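Local coordinates for nitronate monooxygenase family protein (Pseudomonas aeruginosa, PDB 4QIT) that oxidatively denitrifies alkyl nitronates with molecular oxygen as an FMN-dependent nitronate monooxygenase, propionate 3-nitronate being its best substrate, at residues M127-R132 against V148-A153; L116-D121 against G141-D146. The protein carries 1 engineered substitution. One frame throughout, in Å; residues are numbered along the deposited sequence.

Contact 1: M127-R132 against V148-A153; sequences MLLEER and VRALQA
L128 and L129 meet A150 and L151 in an apolar helix-helix contact on the outside of the TIM barrel, between helices 124-131 and 145-153. The two helices are successive in the chain, joined through strand 135-139, and the short segments run nearly parallel, at 17° with a closest axis approach of 9.6 Å, as expected of neighbouring helices in a beta/alpha barrel. L129 gives the most surface. Its CG lies beside the backbone N (chi1 -65°), and the extended chain carries CD2 to the backbone of the partner helix, 3.3 Å from A150 O and 3.7 Å from L151 CA. The methyl CB of A150 stands further off, 4.4 Å from the same L129 CD2. L151 answers with one branch: its CD2 lies 4.0 Å from L129 CD2 and 3.9 Å from L128 CB, bridging the two leucines. Beneath, L128 also touches V136 and L151 touches F138, both of strand 135-139, while L151 reaches V158 of strand 157-162. With 168 Å² buried in all and every touching side chain a leucine or alanine, cohesion rests on apolar burial, the L129 methyl also lying against the A150 carbonyl oxygen, without polar bonds between the two segments.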
loop_
_atom_site.group_PDB
_atom_site.type_symbol
_atom_site.label_atom_id
_atom_site.label_comp_id
_atom_site.label_asym_id
_atom_site.label_seq_id
_atom_site.Cartn_x
_atom_site.Cartn_y
_atom_site.Cartn_z
ATOM N N MET A 127 25.096 -17.008 -21.420
ATOM C CA MET A 127 26.083 -16.598 -20.417
ATOM C C MET A 127 25.715 -17.104 -19.020
ATOM O O MET A 127 26.577 -17.598 -18.279
ATOM C CB MET A 127 26.269 -15.078 -20.418
ATOM C CG MET A 127 27.315 -14.576 -19.440
ATOM S SD MET A 127 26.718 -14.323 -17.751
ATOM C CE MET A 127 25.647 -12.899 -17.967
ATOM N N LEU A 128 24.439 -16.991 -18.661
ATOM C CA LEU A 128 23.985 -17.483 -17.360
ATOM C C LEU A 128 24.112 -19.003 -17.242
ATOM O O LEU A 128 24.417 -19.523 -16.169
ATOM C CB LEU A 128 22.543 -17.039 -17.084
ATOM C CG LEU A 128 22.306 -15.534 -16.935
ATOM C CD1 LEU A 128 20.809 -15.252 -16.860
ATOM C CD2 LEU A 128 23.015 -14.986 -15.702
ATOM N N LEU A 129 23.877 -19.711 -18.345
ATOM C CA LEU A 129 23.967 -21.170 -18.344
ATOM C C LEU A 129 25.417 -21.616 -18.147
ATOM O O LEU A 129 25.681 -22.682 -17.588
ATOM C CB LEU A 129 23.384 -21.753 -19.637
ATOM C CG LEU A 129 21.881 -21.544 -19.846
ATOM C CD1 LEU A 129 21.459 -22.087 -21.199
ATOM C CD2 LEU A 129 21.076 -22.192 -18.738
ATOM N N GLU A 130 26.354 -20.781 -18.584
ATOM C CA GLU A 130 27.773 -21.068 -18.397
ATOM C C GLU A 130 28.227 -20.765 -16.969
ATOM O O GLU A 130 28.935 -21.562 -16.347
ATOM C CB GLU A 130 28.618 -20.248 -19.372
ATOM C CG GLU A 130 28.470 -20.631 -20.839
ATOM C CD GLU A 130 29.199 -19.662 -21.752
ATOM O OE1 GLU A 130 30.072 -20.110 -22.524
ATOM O OE2 GLU A 130 28.895 -18.448 -21.700
ATOM N N GLU A 131 27.826 -19.608 -16.449
ATOM C CA GLU A 131 28.313 -19.150 -15.147
ATOM C C GLU A 131 27.585 -19.788 -13.961
ATOM O O GLU A 131 28.160 -19.917 -12.876
ATOM C CB GLU A 131 28.242 -17.619 -15.051
ATOM C CG GLU A 131 29.126 -16.881 -16.048
ATOM C CD GLU A 131 30.590 -17.288 -15.972
ATOM O OE1 GLU A 131 31.139 -17.393 -14.851
ATOM O OE2 GLU A 131 31.201 -17.494 -17.041
ATOM N N ARG A 132 26.326 -20.160 -14.171
ATOM C CA ARG A 132 25.515 -20.848 -13.164
ATOM C C ARG A 132 25.526 -20.222 -11.766
ATOM O O ARG A 132 25.956 -20.856 -10.799
ATOM C CB ARG A 132 25.918 -22.324 -13.073
ATOM C CG ARG A 132 25.878 -23.036 -14.414
ATOM C CD ARG A 132 26.220 -24.516 -14.302
ATOM N NE ARG A 132 26.553 -25.074 -15.613
ATOM C CZ ARG A 132 26.415 -26.354 -15.951
ATOM N NH1 ARG A 132 25.937 -27.229 -15.076
ATOM N NH2 ARG A 132 26.751 -26.757 -17.172
ATOM N N VAL A 148 13.169 -20.644 -18.538
ATOM C CA VAL A 148 13.205 -20.925 -17.105
ATOM C C VAL A 148 13.705 -22.347 -16.877
ATOM O O VAL A 148 14.550 -22.583 -16.020
ATOM C CB VAL A 148 11.805 -20.781 -16.466
ATOM C CG1 VAL A 148 11.825 -21.212 -15.004
ATOM C CG2 VAL A 148 11.296 -19.342 -16.594
ATOM N N ARG A 149 13.190 -23.285 -17.674
ATOM C CA ARG A 149 13.611 -24.686 -17.606
ATOM C C ARG A 149 15.095 -24.881 -17.907
ATOM O O ARG A 149 15.773 -25.673 -17.247
ATOM C CB ARG A 149 12.792 -25.527 -18.587
ATOM C CG ARG A 149 11.350 -25.747 -18.159
ATOM C CD ARG A 149 11.256 -26.480 -16.832
ATOM N NE ARG A 149 9.877 -26.566 -16.361
ATOM C CZ ARG A 149 9.532 -26.931 -15.131
ATOM N NH1 ARG A 149 10.472 -27.248 -14.251
ATOM N NH2 ARG A 149 8.256 -26.976 -14.778
ATOM N N ALA A 150 15.590 -24.169 -18.911
ATOM C CA ALA A 150 16.996 -24.264 -19.287
ATOM C C ALA A 150 17.914 -23.859 -18.131
ATOM O O ALA A 150 18.938 -24.502 -17.888
ATOM C CB ALA A 150 17.270 -23.421 -20.512
ATOM N N LEU A 151 17.546 -22.790 -17.425
ATOM C CA LEU A 151 18.303 -22.354 -16.255
ATOM C C LEU A 151 18.251 -23.403 -15.150
ATOM O O LEU A 151 19.263 -23.716 -14.518
ATOM C CB LEU A 151 17.752 -21.019 -15.736
ATOM C CG LEU A 151 17.938 -19.813 -16.657
ATOM C CD1 LEU A 151 16.977 -18.685 -16.291
ATOM C CD2 LEU A 151 19.370 -19.316 -16.595
ATOM N N GLN A 152 17.066 -23.954 -14.924
ATOM C CA GLN A 152 16.875 -24.948 -13.879
ATOM C C GLN A 152 17.642 -26.235 -14.190
ATOM O O GLN A 152 18.096 -26.930 -13.282
ATOM C CB GLN A 152 15.381 -25.213 -13.675
ATOM C CG GLN A 152 14.652 -24.023 -13.019
ATOM C CD GLN A 152 13.139 -24.093 -13.135
ATOM O OE1 GLN A 152 12.597 -24.609 -14.117
ATOM N NE2 GLN A 152 12.444 -23.552 -12.137
ATOM N N ALA A 153 17.807 -26.520 -15.478
ATOM C CA ALA A 153 18.497 -27.731 -15.923
ATOM C C ALA A 153 19.958 -27.770 -15.471
ATOM O O ALA A 153 20.535 -28.851 -15.312
ATOM C CB ALA A 153 18.400 -27.863 -17.442
#

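Contact 2: L116-D121 against G141-D146; sequences LSFLED and GAPPRD
L119, P143 and F118 bury the most surface here, 38, 37 and 30 Å², and P144 completes the apolar contact. The CD2-CE2 side of the F118 ring does the touching: CD2 lies 3.9 Å from P143 CG, and CE2 lies 4.0 Å from P143 CB. The two side chains cross at about a right angle, with the pyrrolidine approaching the aromatic ring obliquely. With chi1 at -168°, CG trans to N, the ring is carried to P143. L119 works through a single methyl, CD2, which is 3.9 Å from P144 CD and 4.4 Å from P143 CA. The bend that presents both residues is held locally: S117 OG accepts from L119 N at 3.1 Å, an ST turn, while E120 OE1 uses its anti lone pair to take S117 N at 2.8 Å and 169°. S117 OG also bonds to the backbone O of H79. P144 is the N-cap residue of helix 145-153, so the loop packs against the start of that helix. The F118 ring also meets F138, next to the barrel wall at strand 135-139, with planes at about 55°, and touches L124 and L125 of helix 124-131, which places it between strand 135-139, helix 124-131 and P143.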
loop_
_atom_site.group_PDB
_atom_site.type_symbol
_atom_site.label_atom_id
_atom_site.label_comp_id
_atom_site.label_asym_id
_atom_site.label_seq_id
_atom_site.Cartn_x
_atom_site.Cartn_y
_atom_site.Cartn_z
ATOM N N LEU A 116 18.413 -3.363 -22.200
ATOM C CA LEU A 116 17.849 -4.421 -23.026
ATOM C C LEU A 116 17.166 -5.451 -22.147
ATOM O O LEU A 116 17.732 -5.921 -21.154
ATOM C CB LEU A 116 18.918 -5.086 -23.893
ATOM C CG LEU A 116 19.652 -4.183 -24.881
ATOM C CD1 LEU A 116 20.681 -4.991 -25.663
ATOM C CD2 LEU A 116 18.671 -3.505 -25.816
ATOM N N SER A 117 15.935 -5.785 -22.502
ATOM C CA SER A 117 15.200 -6.828 -21.816
ATOM C C SER A 117 15.829 -8.189 -22.076
ATOM O O SER A 117 16.471 -8.401 -23.111
ATOM C CB SER A 117 13.754 -6.841 -22.300
ATOM O OG SER A 117 13.041 -7.904 -21.700
ATOM N N PHE A 118 15.632 -9.104 -21.131
ATOM C CA PHE A 118 16.018 -10.498 -21.282
ATOM C C PHE A 118 15.346 -11.055 -22.533
ATOM O O PHE A 118 15.882 -11.948 -23.200
ATOM C CB PHE A 118 15.575 -11.276 -20.039
ATOM C CG PHE A 118 16.157 -12.666 -19.933
ATOM C CD1 PHE A 118 17.519 -12.853 -19.716
ATOM C CD2 PHE A 118 15.332 -13.784 -20.017
ATOM C CE1 PHE A 118 18.049 -14.134 -19.603
ATOM C CE2 PHE A 118 15.860 -15.067 -19.903
ATOM C CZ PHE A 118 17.215 -15.240 -19.696
ATOM N N LEU A 119 14.181 -10.506 -22.860
ATOM C CA LEU A 119 13.414 -10.953 -24.023
ATOM C C LEU A 119 13.986 -10.489 -25.359
ATOM O O LEU A 119 13.559 -10.975 -26.410
ATOM C CB LEU A 119 11.959 -10.501 -23.895
ATOM C CG LEU A 119 11.273 -10.944 -22.604
ATOM C CD1 LEU A 119 9.848 -10.449 -22.569
ATOM C CD2 LEU A 119 11.313 -12.460 -22.463
ATOM N N GLU A 120 14.937 -9.557 -25.336
ATOM C CA GLU A 120 15.494 -9.035 -26.588
ATOM C C GLU A 120 17.011 -9.172 -26.743
ATOM O O GLU A 120 17.545 -8.888 -27.814
ATOM C CB GLU A 120 15.085 -7.573 -26.798
ATOM C CG GLU A 120 15.791 -6.595 -25.879
ATOM C CD GLU A 120 15.172 -5.216 -25.919
ATOM O OE1 GLU A 120 14.875 -4.660 -24.839
ATOM O OE2 GLU A 120 14.973 -4.670 -27.024
ATOM N N ASP A 121 17.708 -9.596 -25.693
ATOM C CA ASP A 121 19.154 -9.805 -25.787
ATOM C C ASP A 121 19.462 -11.292 -25.671
ATOM O O ASP A 121 19.537 -11.831 -24.572
ATOM C CB ASP A 121 19.905 -9.023 -24.701
ATOM C CG ASP A 121 21.423 -9.092 -24.861
ATOM O OD1 ASP A 121 21.923 -9.919 -25.658
ATOM O OD2 ASP A 121 22.129 -8.313 -24.183
ATOM N N GLY A 141 8.417 -9.131 -15.612
ATOM C CA GLY A 141 7.785 -10.219 -16.345
ATOM C C GLY A 141 8.506 -11.534 -16.117
ATOM O O GLY A 141 9.584 -11.575 -15.507
ATOM N N ALA A 142 7.914 -12.618 -16.609
ATOM C CA ALA A 142 8.560 -13.920 -16.537
ATOM C C ALA A 142 9.014 -14.303 -17.937
ATOM O O ALA A 142 8.309 -14.035 -18.918
ATOM C CB ALA A 142 7.608 -14.959 -15.992
ATOM N N PRO A 143 10.194 -14.923 -18.045
ATOM C CA PRO A 143 10.628 -15.423 -19.350
ATOM C C PRO A 143 9.747 -16.590 -19.779
ATOM O O PRO A 143 9.015 -17.138 -18.949
ATOM C CB PRO A 143 12.045 -15.943 -19.072
ATOM C CG PRO A 143 12.475 -15.257 -17.802
ATOM C CD PRO A 143 11.222 -15.114 -17.007
ATOM N N PRO A 144 9.813 -16.972 -21.065
ATOM C CA PRO A 144 9.116 -18.192 -21.481
ATOM C C PRO A 144 9.516 -19.404 -20.635
ATOM O O PRO A 144 10.646 -19.493 -20.140
ATOM C CB PRO A 144 9.587 -18.383 -22.926
ATOM C CG PRO A 144 9.893 -17.008 -23.402
ATOM C CD PRO A 144 10.451 -16.283 -22.200
ATOM N N ARG A 145 8.578 -20.332 -20.474
ATOM C CA ARG A 145 8.790 -21.531 -19.672
ATOM C C ARG A 145 10.043 -22.317 -20.064
ATOM O O ARG A 145 10.770 -22.812 -19.199
ATOM C CB ARG A 145 7.559 -22.431 -19.764
ATOM C CG ARG A 145 7.765 -23.822 -19.203
ATOM C CD ARG A 145 6.955 -24.029 -17.939
ATOM N NE ARG A 145 6.371 -25.367 -17.890
ATOM C CZ ARG A 145 5.537 -25.781 -16.942
ATOM N NH1 ARG A 145 5.184 -24.957 -15.963
ATOM N NH2 ARG A 145 5.051 -27.015 -16.972
ATOM N N ASP A 146 10.308 -22.415 -21.366
ATOM C CA ASP A 146 11.452 -23.196 -21.835
ATOM C C ASP A 146 12.790 -22.585 -21.421
ATOM O O ASP A 146 13.768 -23.304 -21.231
ATOM C CB ASP A 146 11.401 -23.400 -23.353
ATOM C CG ASP A 146 11.717 -22.134 -24.124
ATOM O OD1 ASP A 146 11.019 -21.118 -23.916
ATOM O OD2 ASP A 146 12.671 -22.149 -24.930
#

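How the contacts relate
Contacts 1 and 2 have centres 13 Å apart and share helix 145-153: contact 1 uses its later residues, packed against helix 124-131, whereas contact 2 sets the loop preceding 124-131 against its start. Their segments alternate along the chain. Packing connects them directly, with L128 CD1 4.0 Å from F118 CE1 and V148 CG2 4.0 Å from P143 O. Neither lines the active site: the side chain of L128 is about 13 Å from the bound FMN and that of F118 about 11 Å from FMN and about 13 Å from nitroethane, so both belong to the surrounding barrel framework.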